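Local coordinates for protein telomeric DNA-binding factor trf1 (Schizosaccharomyces pombe, PDB 6K5S) that probably binds the double-stranded repeats of telomeric DNA and, through its all-helical domain, pairs with a second copy of itself, at residues I120-G125 with T176-Q181; V112-E117 with L164-A169; P11-L16 with S80-A85. One frame throughout, in Å; residues are numbered along the deposited sequence.

Contact 1: I120-G125 with T176-Q181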
loop_
_atom_site.group_PDB
_atom_site.type_symbol
_atom_site.label_atom_id
_atom_site.label_comp_id
_atom_site.label_asym_id
_atom_site.label_seq_id
_atom_site.Cartn_x
_atom_site.Cartn_y
_atom_site.Cartn_z
ATOM N N ILE A 120 -25.511 5.494 -20.042
ATOM C CA ILE A 120 -26.212 5.170 -18.803
ATOM C C ILE A 120 -27.139 3.988 -19.052
ATOM O O ILE A 120 -27.940 4.004 -19.991
ATOM C CB ILE A 120 -27.000 6.374 -18.279
ATOM C CG1 ILE A 120 -26.072 7.569 -18.070
ATOM C CG2 ILE A 120 -27.681 6.001 -16.964
ATOM C CD1 ILE A 120 -25.204 7.402 -16.885
ATOM N N LEU A 121 -27.047 2.972 -18.199
ATOM C CA LEU A 121 -27.826 1.751 -18.325
ATOM C C LEU A 121 -28.951 1.708 -17.295
ATOM O O LEU A 121 -28.892 2.364 -16.250
ATOM C CB LEU A 121 -26.915 0.534 -18.169
ATOM C CG LEU A 121 -25.771 0.595 -19.184
ATOM C CD1 LEU A 121 -24.852 -0.611 -19.061
ATOM C CD2 LEU A 121 -26.349 0.702 -20.594
ATOM N N THR A 122 -29.975 0.898 -17.597
ATOM C CA THR A 122 -31.188 0.869 -16.780
ATOM C C THR A 122 -30.900 0.480 -15.336
ATOM O O THR A 122 -31.468 1.067 -14.410
ATOM C CB THR A 122 -32.219 -0.094 -17.386
ATOM O OG1 THR A 122 -31.539 -1.225 -17.935
ATOM C CG2 THR A 122 -33.012 0.591 -18.488
ATOM N N ASN A 123 -30.038 -0.516 -15.115
ATOM C CA ASN A 123 -29.749 -0.923 -13.745
ATOM C C ASN A 123 -28.954 0.131 -12.979
ATOM O O ASN A 123 -29.090 0.223 -11.755
ATOM C CB ASN A 123 -29.004 -2.248 -13.734
ATOM C CG ASN A 123 -29.903 -3.403 -14.125
ATOM O OD1 ASN A 123 -30.870 -3.711 -13.428
ATOM N ND2 ASN A 123 -29.606 -4.028 -15.258
ATOM N N GLN A 124 -28.098 0.896 -13.666
ATOM C CA GLN A 124 -27.469 2.055 -13.038
ATOM C C GLN A 124 -28.519 3.064 -12.603
ATOM O O GLN A 124 -28.433 3.634 -11.508
ATOM C CB GLN A 124 -26.493 2.720 -14.008
ATOM C CG GLN A 124 -25.278 1.885 -14.356
ATOM C CD GLN A 124 -24.498 2.471 -15.521
ATOM O OE1 GLN A 124 -25.028 3.248 -16.319
ATOM N NE2 GLN A 124 -23.234 2.115 -15.613
ATOM N N GLY A 125 -29.502 3.317 -13.474
ATOM C CA GLY A 125 -30.570 4.240 -13.148
ATOM C C GLY A 125 -31.363 3.802 -11.934
ATOM O O GLY A 125 -31.670 4.614 -11.054
ATOM N N THR A 176 -31.511 9.789 -24.256
ATOM C CA THR A 176 -31.666 8.381 -24.591
ATOM C C THR A 176 -32.905 7.807 -23.908
ATOM O O THR A 176 -33.500 8.421 -23.019
ATOM C CB THR A 176 -30.422 7.574 -24.195
ATOM O OG1 THR A 176 -30.405 7.373 -22.775
ATOM C CG2 THR A 176 -29.154 8.295 -24.619
ATOM N N TYR A 177 -33.301 6.608 -24.343
ATOM C CA TYR A 177 -34.484 5.977 -23.769
ATOM C C TYR A 177 -34.282 5.698 -22.283
ATOM O O TYR A 177 -35.146 6.018 -21.460
ATOM C CB TYR A 177 -34.815 4.690 -24.533
ATOM C CG TYR A 177 -35.950 3.872 -23.937
ATOM C CD1 TYR A 177 -37.281 4.195 -24.193
ATOM C CD2 TYR A 177 -35.688 2.759 -23.137
ATOM C CE1 TYR A 177 -38.319 3.442 -23.662
ATOM C CE2 TYR A 177 -36.719 2.002 -22.600
ATOM C CZ TYR A 177 -38.029 2.349 -22.866
ATOM O OH TYR A 177 -39.053 1.597 -22.333
ATOM N N VAL A 178 -33.133 5.121 -21.922
ATOM C CA VAL A 178 -32.831 4.854 -20.515
ATOM C C VAL A 178 -32.864 6.145 -19.709
ATOM O O VAL A 178 -33.447 6.206 -18.619
ATOM C CB VAL A 178 -31.471 4.145 -20.390
ATOM C CG1 VAL A 178 -30.986 4.152 -18.950
ATOM C CG2 VAL A 178 -31.569 2.722 -20.915
ATOM N N GLU A 179 -32.255 7.205 -20.245
ATOM C CA GLU A 179 -32.212 8.479 -19.534
ATOM C C GLU A 179 -33.618 9.000 -19.240
ATOM O O GLU A 179 -33.921 9.402 -18.106
ATOM C CB GLU A 179 -31.400 9.494 -20.337
ATOM C CG GLU A 179 -29.882 9.374 -20.131
ATOM C CD GLU A 179 -29.069 10.063 -21.225
ATOM O OE1 GLU A 179 -29.675 10.640 -22.164
ATOM O OE2 GLU A 179 -27.821 10.028 -21.149
ATOM N N LYS A 180 -34.502 8.981 -20.244
ATOM C CA LYS A 180 -35.863 9.451 -20.006
ATOM C C LYS A 180 -36.630 8.518 -19.081
ATOM O O LYS A 180 -37.462 8.985 -18.296
ATOM C CB LYS A 180 -36.601 9.644 -21.333
ATOM C CG LYS A 180 -35.808 10.489 -22.314
ATOM C CD LYS A 180 -36.570 10.813 -23.600
ATOM C CE LYS A 180 -36.335 9.747 -24.654
ATOM N NZ LYS A 180 -37.263 8.600 -24.433
ATOM N N GLN A 181 -36.349 7.215 -19.124
ATOM C CA GLN A 181 -36.965 6.309 -18.156
ATOM C C GLN A 181 -36.519 6.630 -16.731
ATOM O O GLN A 181 -37.322 6.573 -15.785
ATOM C CB GLN A 181 -36.632 4.861 -18.503
ATOM C CG GLN A 181 -37.490 4.282 -19.602
ATOM C CD GLN A 181 -38.961 4.416 -19.289
ATOM O OE1 GLN A 181 -39.412 4.020 -18.212
ATOM N NE2 GLN A 181 -39.719 4.989 -20.222
HETATM O O HOH W 1 -28.443 5.761 -21.873
HETATM O O HOH W 2 -26.392 8.031 -21.685
#
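Val178 turns its CG1 anti to its own backbone N (chi1 167°), which sets it against Ile120 O and the backbone of Leu121, while Thr122 has its OG1 between the backbone N and the carbonyl carbon (chi1 37°), which leaves CG2 anti to the carbonyl carbon and beside the backbone N, facing Val178 CG2. The valine is the centrepiece of the contact. Its CG1 lies 3.2 Å from Ile120 O and also rests against the carbonyl carbon of Leu121, so this branch packs mainly on backbone. The other branch meets the threonine methyl to methyl, Val178 CG2 to Thr122 CG2 at 3.5 Å, the two side chains crossing at about a right angle. Between side chains Ile120 adds a looser apolar touch, its CG2 4.3 Å from Val178 CG1.

No direct hydrogen bond spans the segments; two waters do that work beside the valine. One donates to Ile120 O at 2.6 Å and is also bonded to Thr176 OG1. The second accepts from Ile120 N and donates to Glu179 OE2, at 2.5 Å from that oxygen. Both backbone polar atoms of Ile120 thus have partners. Thr176 and Glu179 form a capping box: Glu179 N gives its hydrogen to Thr176 OG1, and Thr176 N gives its own to Glu179 OE1, 2.9 Å away and nearly straight at 175°, reaching it from above the carboxylate plane. These bonds would limit rotation of the carboxylate whose other oxygen meets the water, and OE1 also takes a salt bridge from Arg167.

Helix 122-141 and helix 177-195 meet near their N-terminal ends, with Ile120 also touching Arg166 of helix 159-166, Glu179 packing on Phe163 of that helix, and Gln124 reaching Tyr218 of helix 208-222.

Contact 2: V112-E117 with L164-A169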
loop_
_atom_site.group_PDB
_atom_site.type_symbol
_atom_site.label_atom_id
_atom_site.label_comp_id
_atom_site.label_asym_id
_atom_site.label_seq_id
_atom_site.Cartn_x
_atom_site.Cartn_y
_atom_site.Cartn_z
ATOM N N VAL A 112 -18.840 7.635 -10.630
ATOM C CA VAL A 112 -18.327 6.383 -10.084
ATOM C C VAL A 112 -18.817 5.190 -10.902
ATOM O O VAL A 112 -18.053 4.271 -11.201
ATOM C CB VAL A 112 -18.745 6.281 -8.599
ATOM C CG1 VAL A 112 -18.446 4.895 -8.034
ATOM C CG2 VAL A 112 -18.042 7.356 -7.787
ATOM N N PHE A 113 -20.093 5.191 -11.307
ATOM C CA PHE A 113 -20.672 4.018 -11.951
ATOM C C PHE A 113 -20.782 4.144 -13.461
ATOM O O PHE A 113 -20.880 3.116 -14.136
ATOM C CB PHE A 113 -22.064 3.726 -11.368
ATOM C CG PHE A 113 -22.025 3.220 -9.956
ATOM C CD1 PHE A 113 -21.977 4.103 -8.901
ATOM C CD2 PHE A 113 -22.021 1.856 -9.690
ATOM C CE1 PHE A 113 -21.939 3.643 -7.590
ATOM C CE2 PHE A 113 -21.979 1.381 -8.388
ATOM C CZ PHE A 113 -21.929 2.277 -7.331
ATOM N N ALA A 114 -20.760 5.362 -14.000
ATOM C CA ALA A 114 -20.794 5.602 -15.446
ATOM C C ALA A 114 -19.724 6.627 -15.830
ATOM O O ALA A 114 -20.020 7.720 -16.325
ATOM C CB ALA A 114 -22.183 6.062 -15.877
ATOM N N PRO A 115 -18.465 6.316 -15.580
ATOM C CA PRO A 115 -17.405 7.293 -15.844
ATOM C C PRO A 115 -17.143 7.416 -17.336
ATOM O O PRO A 115 -17.517 6.554 -18.134
ATOM C CB PRO A 115 -16.195 6.709 -15.108
ATOM C CG PRO A 115 -16.450 5.238 -15.126
ATOM C CD PRO A 115 -17.937 5.034 -15.083
ATOM N N ASP A 116 -16.539 8.548 -17.709
ATOM C CA ASP A 116 -16.013 8.762 -19.060
ATOM C C ASP A 116 -17.120 8.803 -20.118
ATOM O O ASP A 116 -16.957 8.285 -21.226
ATOM C CB ASP A 116 -14.967 7.701 -19.412
ATOM C CG ASP A 116 -13.851 7.621 -18.390
ATOM O OD1 ASP A 116 -13.454 8.680 -17.863
ATOM O OD2 ASP A 116 -13.374 6.496 -18.107
ATOM N N GLU A 117 -18.241 9.440 -19.785
ATOM C CA GLU A 117 -19.366 9.666 -20.694
ATOM C C GLU A 117 -19.928 8.381 -21.272
ATOM O O GLU A 117 -20.552 8.392 -22.331
ATOM C CB GLU A 117 -18.982 10.644 -21.806
ATOM C CG GLU A 117 -18.302 11.855 -21.224
ATOM C CD GLU A 117 -17.795 12.823 -22.262
ATOM O OE1 GLU A 117 -18.042 12.606 -23.467
ATOM O OE2 GLU A 117 -17.142 13.804 -21.859
ATOM N N LEU A 164 -27.404 15.416 -20.381
ATOM C CA LEU A 164 -26.798 15.914 -21.613
ATOM C C LEU A 164 -25.400 16.455 -21.340
ATOM O O LEU A 164 -24.435 16.104 -22.033
ATOM C CB LEU A 164 -27.696 16.988 -22.245
ATOM C CG LEU A 164 -29.028 16.462 -22.803
ATOM C CD1 LEU A 164 -30.011 17.564 -23.206
ATOM C CD2 LEU A 164 -28.786 15.552 -23.985
ATOM N N ILE A 165 -25.273 17.284 -20.307
ATOM C CA ILE A 165 -23.980 17.845 -19.928
ATOM C C ILE A 165 -22.947 16.746 -19.709
ATOM O O ILE A 165 -21.804 16.848 -20.175
ATOM C CB ILE A 165 -24.141 18.736 -18.678
ATOM C CG1 ILE A 165 -24.855 20.038 -19.051
ATOM C CG2 ILE A 165 -22.802 19.027 -18.030
ATOM C CD1 ILE A 165 -24.512 20.531 -20.430
ATOM N N ARG A 166 -23.325 15.674 -19.010
ATOM C CA ARG A 166 -22.301 14.717 -18.609
ATOM C C ARG A 166 -21.736 13.934 -19.784
ATOM O O ARG A 166 -20.684 13.311 -19.633
ATOM C CB ARG A 166 -22.832 13.744 -17.558
ATOM C CG ARG A 166 -23.500 12.531 -18.151
ATOM C CD ARG A 166 -23.839 11.463 -17.129
ATOM N NE ARG A 166 -22.937 10.314 -17.179
ATOM C CZ ARG A 166 -22.884 9.438 -18.180
ATOM N NH1 ARG A 166 -23.681 9.566 -19.236
ATOM N NH2 ARG A 166 -22.041 8.423 -18.124
ATOM N N ARG A 167 -22.394 13.947 -20.946
ATOM C CA ARG A 167 -21.859 13.253 -22.109
ATOM C C ARG A 167 -21.652 14.198 -23.284
ATOM O O ARG A 167 -21.659 13.757 -24.432
ATOM C CB ARG A 167 -22.751 12.075 -22.507
ATOM C CG ARG A 167 -24.188 12.422 -22.885
ATOM C CD ARG A 167 -24.927 11.155 -23.329
ATOM N NE ARG A 167 -26.376 11.327 -23.384
ATOM C CZ ARG A 167 -27.022 11.886 -24.406
ATOM N NH1 ARG A 167 -26.345 12.326 -25.448
ATOM N NH2 ARG A 167 -28.345 12.008 -24.389
ATOM N N ASN A 168 -21.492 15.495 -23.009
ATOM C CA ASN A 168 -21.075 16.476 -24.008
ATOM C C ASN A 168 -22.036 16.542 -25.196
ATOM O O ASN A 168 -21.615 16.637 -26.353
ATOM C CB ASN A 168 -19.649 16.182 -24.478
ATOM C CG ASN A 168 -18.997 17.377 -25.134
ATOM O OD1 ASN A 168 -19.472 18.512 -25.002
ATOM N ND2 ASN A 168 -17.911 17.130 -25.864
ATOM N N ALA A 169 -23.338 16.501 -24.916
ATOM C CA ALA A 169 -24.347 16.583 -25.980
ATOM C C ALA A 169 -24.748 18.029 -26.274
ATOM O O ALA A 169 -25.052 18.796 -25.358
ATOM C CB ALA A 169 -25.568 15.768 -25.615
HETATM O O HOH W 3 -20.626 10.362 -15.552
#
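Glu117 and Arg166 meet across two chain turns of the all-helical TRF-family domain, one following helix 102-113 and the other a Schellman motif that closes helix 159-166. In that motif Asn168, with positive phi, is the C-prime residue: Ala169 N returns to Leu164 O and Asn168 N to Ile165 O.

Arg166 reaches the opposing turn with the end of its chain. Its CG stands between the backbone N and the carbonyl carbon (chi1 88°), and a bend at chi3 (-105°) turns NE off the line of the chain. NH2 then donates to Ala114 O at 2.8 Å, with the oxygen lying almost in the guanidinium plane. The same NH2 is bonded to Ser118 O, so two carbonyls hold this nitrogen at the edge of the group, while Glu117 CA sits over one face.

Glu117 packs with its aliphatic part rather than with its charge. CG stays beside its own backbone N, chi1 -48°, and approaches Arg166 O to 3.2 Å; CB lies 3.9 Å from Arg167 CA, and the extended chain carries OE1 on toward Asn168 CB. Arg167 offers this glutamate its CA and CB, and its guanidinium leads away to a salt bridge with Glu179.

At the NH2 end of the guanidinium, Ala114 presents its methyl as well as its oxygen, with CB 3.3 Å from Arg166 NH2. One water completes the grip on the carbonyl: it donates to Ala114 O and accepts from Arg166 NE, 2.8 Å from each.

Contact 3: P11-L16 with S80-A85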
loop_
_atom_site.group_PDB
_atom_site.type_symbol
_atom_site.label_atom_id
_atom_site.label_comp_id
_atom_site.label_asym_id
_atom_site.label_seq_id
_atom_site.Cartn_x
_atom_site.Cartn_y
_atom_site.Cartn_z
ATOM N N PRO A 11 0.006 0.579 -8.838
ATOM C CA PRO A 11 -0.190 -0.841 -8.452
ATOM C C PRO A 11 -0.737 -1.037 -7.039
ATOM O O PRO A 11 -1.563 -1.933 -6.824
ATOM C CB PRO A 11 1.212 -1.431 -8.623
ATOM C CG PRO A 11 1.807 -0.618 -9.744
ATOM C CD PRO A 11 1.331 0.792 -9.455
ATOM N N THR A 12 -0.323 -0.222 -6.076
ATOM C CA THR A 12 -0.854 -0.326 -4.715
ATOM C C THR A 12 -2.318 0.109 -4.663
ATOM O O THR A 12 -3.172 -0.589 -4.096
ATOM C CB THR A 12 -0.017 0.537 -3.754
ATOM O OG1 THR A 12 1.297 -0.025 -3.582
ATOM C CG2 THR A 12 -0.706 0.649 -2.394
ATOM N N LEU A 13 -2.622 1.283 -5.237
ATOM C CA LEU A 13 -3.999 1.731 -5.349
ATOM C C LEU A 13 -4.871 0.628 -5.932
ATOM O O LEU A 13 -5.926 0.315 -5.387
ATOM C CB LEU A 13 -4.084 2.996 -6.223
ATOM C CG LEU A 13 -5.496 3.606 -6.281
ATOM C CD1 LEU A 13 -5.956 4.033 -4.889
ATOM C CD2 LEU A 13 -5.531 4.821 -7.222
ATOM N N GLY A 14 -4.417 0.012 -7.027
ATOM C CA GLY A 14 -5.195 -1.045 -7.653
ATOM C C GLY A 14 -5.338 -2.285 -6.785
ATOM O O GLY A 14 -6.428 -2.861 -6.683
ATOM N N ASN A 15 -4.242 -2.721 -6.153
ATOM C CA ASN A 15 -4.293 -3.939 -5.348
ATOM C C ASN A 15 -5.225 -3.765 -4.144
ATOM O O ASN A 15 -6.090 -4.610 -3.871
ATOM C CB ASN A 15 -2.876 -4.285 -4.904
ATOM C CG ASN A 15 -2.796 -5.559 -4.095
ATOM O OD1 ASN A 15 -3.374 -6.599 -4.443
ATOM N ND2 ASN A 15 -2.011 -5.508 -3.044
ATOM N N LEU A 16 -5.081 -2.660 -3.431
ATOM C CA LEU A 16 -5.924 -2.431 -2.261
ATOM C C LEU A 16 -7.376 -2.262 -2.665
ATOM O O LEU A 16 -8.275 -2.716 -1.952
ATOM C CB LEU A 16 -5.424 -1.203 -1.477
ATOM C CG LEU A 16 -4.002 -1.302 -0.900
ATOM C CD1 LEU A 16 -3.546 0.048 -0.285
ATOM C CD2 LEU A 16 -3.940 -2.391 0.139
ATOM N N SER A 80 -8.024 3.141 -15.541
ATOM C CA SER A 80 -8.750 1.942 -15.126
ATOM C C SER A 80 -8.603 1.708 -13.628
ATOM O O SER A 80 -9.554 1.287 -12.950
ATOM C CB SER A 80 -8.241 0.739 -15.913
ATOM O OG SER A 80 -8.767 -0.465 -15.403
ATOM N N THR A 81 -7.417 1.998 -13.090
ATOM C CA THR A 81 -7.183 1.838 -11.656
ATOM C C THR A 81 -7.946 2.873 -10.844
ATOM O O THR A 81 -8.475 2.555 -9.777
ATOM C CB THR A 81 -5.688 1.934 -11.343
ATOM O OG1 THR A 81 -5.013 0.867 -12.001
ATOM C CG2 THR A 81 -5.438 1.807 -9.873
ATOM N N THR A 82 -7.993 4.130 -11.299
ATOM C CA THR A 82 -8.744 5.086 -10.496
ATOM C C THR A 82 -10.233 4.779 -10.548
ATOM O O THR A 82 -10.945 5.007 -9.558
ATOM C CB THR A 82 -8.474 6.537 -10.917
ATOM O OG1 THR A 82 -8.783 6.720 -12.300
ATOM C CG2 THR A 82 -7.033 6.900 -10.649
ATOM N N ARG A 83 -10.713 4.209 -11.656
ATOM C CA ARG A 83 -12.129 3.833 -11.719
ATOM C C ARG A 83 -12.456 2.737 -10.711
ATOM O O ARG A 83 -13.478 2.808 -10.012
ATOM C CB ARG A 83 -12.513 3.390 -13.131
ATOM C CG ARG A 83 -12.670 4.549 -14.090
ATOM C CD ARG A 83 -13.250 4.076 -15.410
ATOM N NE ARG A 83 -12.490 2.992 -16.011
ATOM C CZ ARG A 83 -11.728 3.133 -17.091
ATOM N NH1 ARG A 83 -11.627 4.317 -17.674
ATOM N NH2 ARG A 83 -11.077 2.090 -17.590
ATOM N N ARG A 84 -11.592 1.715 -10.635
ATOM C CA ARG A 84 -11.706 0.682 -9.610
ATOM C C ARG A 84 -11.649 1.281 -8.217
ATOM O O ARG A 84 -12.425 0.885 -7.334
ATOM C CB ARG A 84 -10.593 -0.360 -9.777
ATOM C CG ARG A 84 -10.658 -1.168 -11.083
ATOM C CD ARG A 84 -10.735 -2.690 -10.835
ATOM N NE ARG A 84 -10.821 -3.433 -12.098
ATOM C CZ ARG A 84 -9.906 -4.296 -12.522
ATOM N NH1 ARG A 84 -8.830 -4.543 -11.781
ATOM N NH2 ARG A 84 -10.065 -4.916 -13.689
ATOM N N ALA A 85 -10.717 2.219 -7.991
ATOM C CA ALA A 85 -10.590 2.808 -6.669
ATOM C C ALA A 85 -11.879 3.501 -6.268
ATOM O O ALA A 85 -12.347 3.352 -5.136
ATOM C CB ALA A 85 -9.397 3.773 -6.631
#
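Leu13 and Ala85 supply the apolar part of this interface, with the leucine side chain laid against the methyl of the alanine. Leu13 CG is anti to the backbone N (chi1 -175°), where it lies 3.9 Å from Ala85 CB, and CD1 comes to 3.9 Å from the same Ala85 CB. The second branch touches both threonine methyls: Leu13 CD2 is 4.0 Å from Thr81 CG2 and 4.3 Å from Thr82 CG2. An alanine in place of Leu13 would probably leave the Ala85 methyl and the methyl of Thr82 without their leucine partner and open a gap between the helices.

The two segments belong to helices 10-24 and 76-94 of the TRF-family helical domain, running in the same general sense at 38° with axes 8.8 Å apart at their closest. Tyr60 of helix 41-60 also touches Leu13, and on another side of helix 10-24 Thr12 packs on Thr12, and Leu16 on Leu9, of the second subunit, placing this helix at the dimer interface.

Packing of side chain on backbone accounts for the remainder. Thr81 turns CG2 anti to its own N, and that methyl meets Gly14 N at 3.5 Å and Gly14 CA at 3.6 Å. Without a side chain on Gly14 the methyl can settle directly on the helix backbone. The hydroxyl of Thr81 is bonded within its own helix, to Ser77 O.

In the fold
Along the chain contact 3 closes first, and contacts 1 and 2 follow with their segments alternating. Contacts 1 and 2 lie about 12 Å apart between centres and touch: the Glu179 to Arg167 salt bridge joins them, and Ile120 packs on both Ala114 and Arg166. Two pairs of consecutive helices, 102-113 with 122-141 and 159-166 with 177-195, are thus tied at their connecting turns. Contact 3 is about 21 Å from contact 2 and 27 Å from contact 1, centre to centre; Arg83 bridges it to Asp116 of contact 2. The series runs from the helix that meets the second subunit to turns that no other subunit touches.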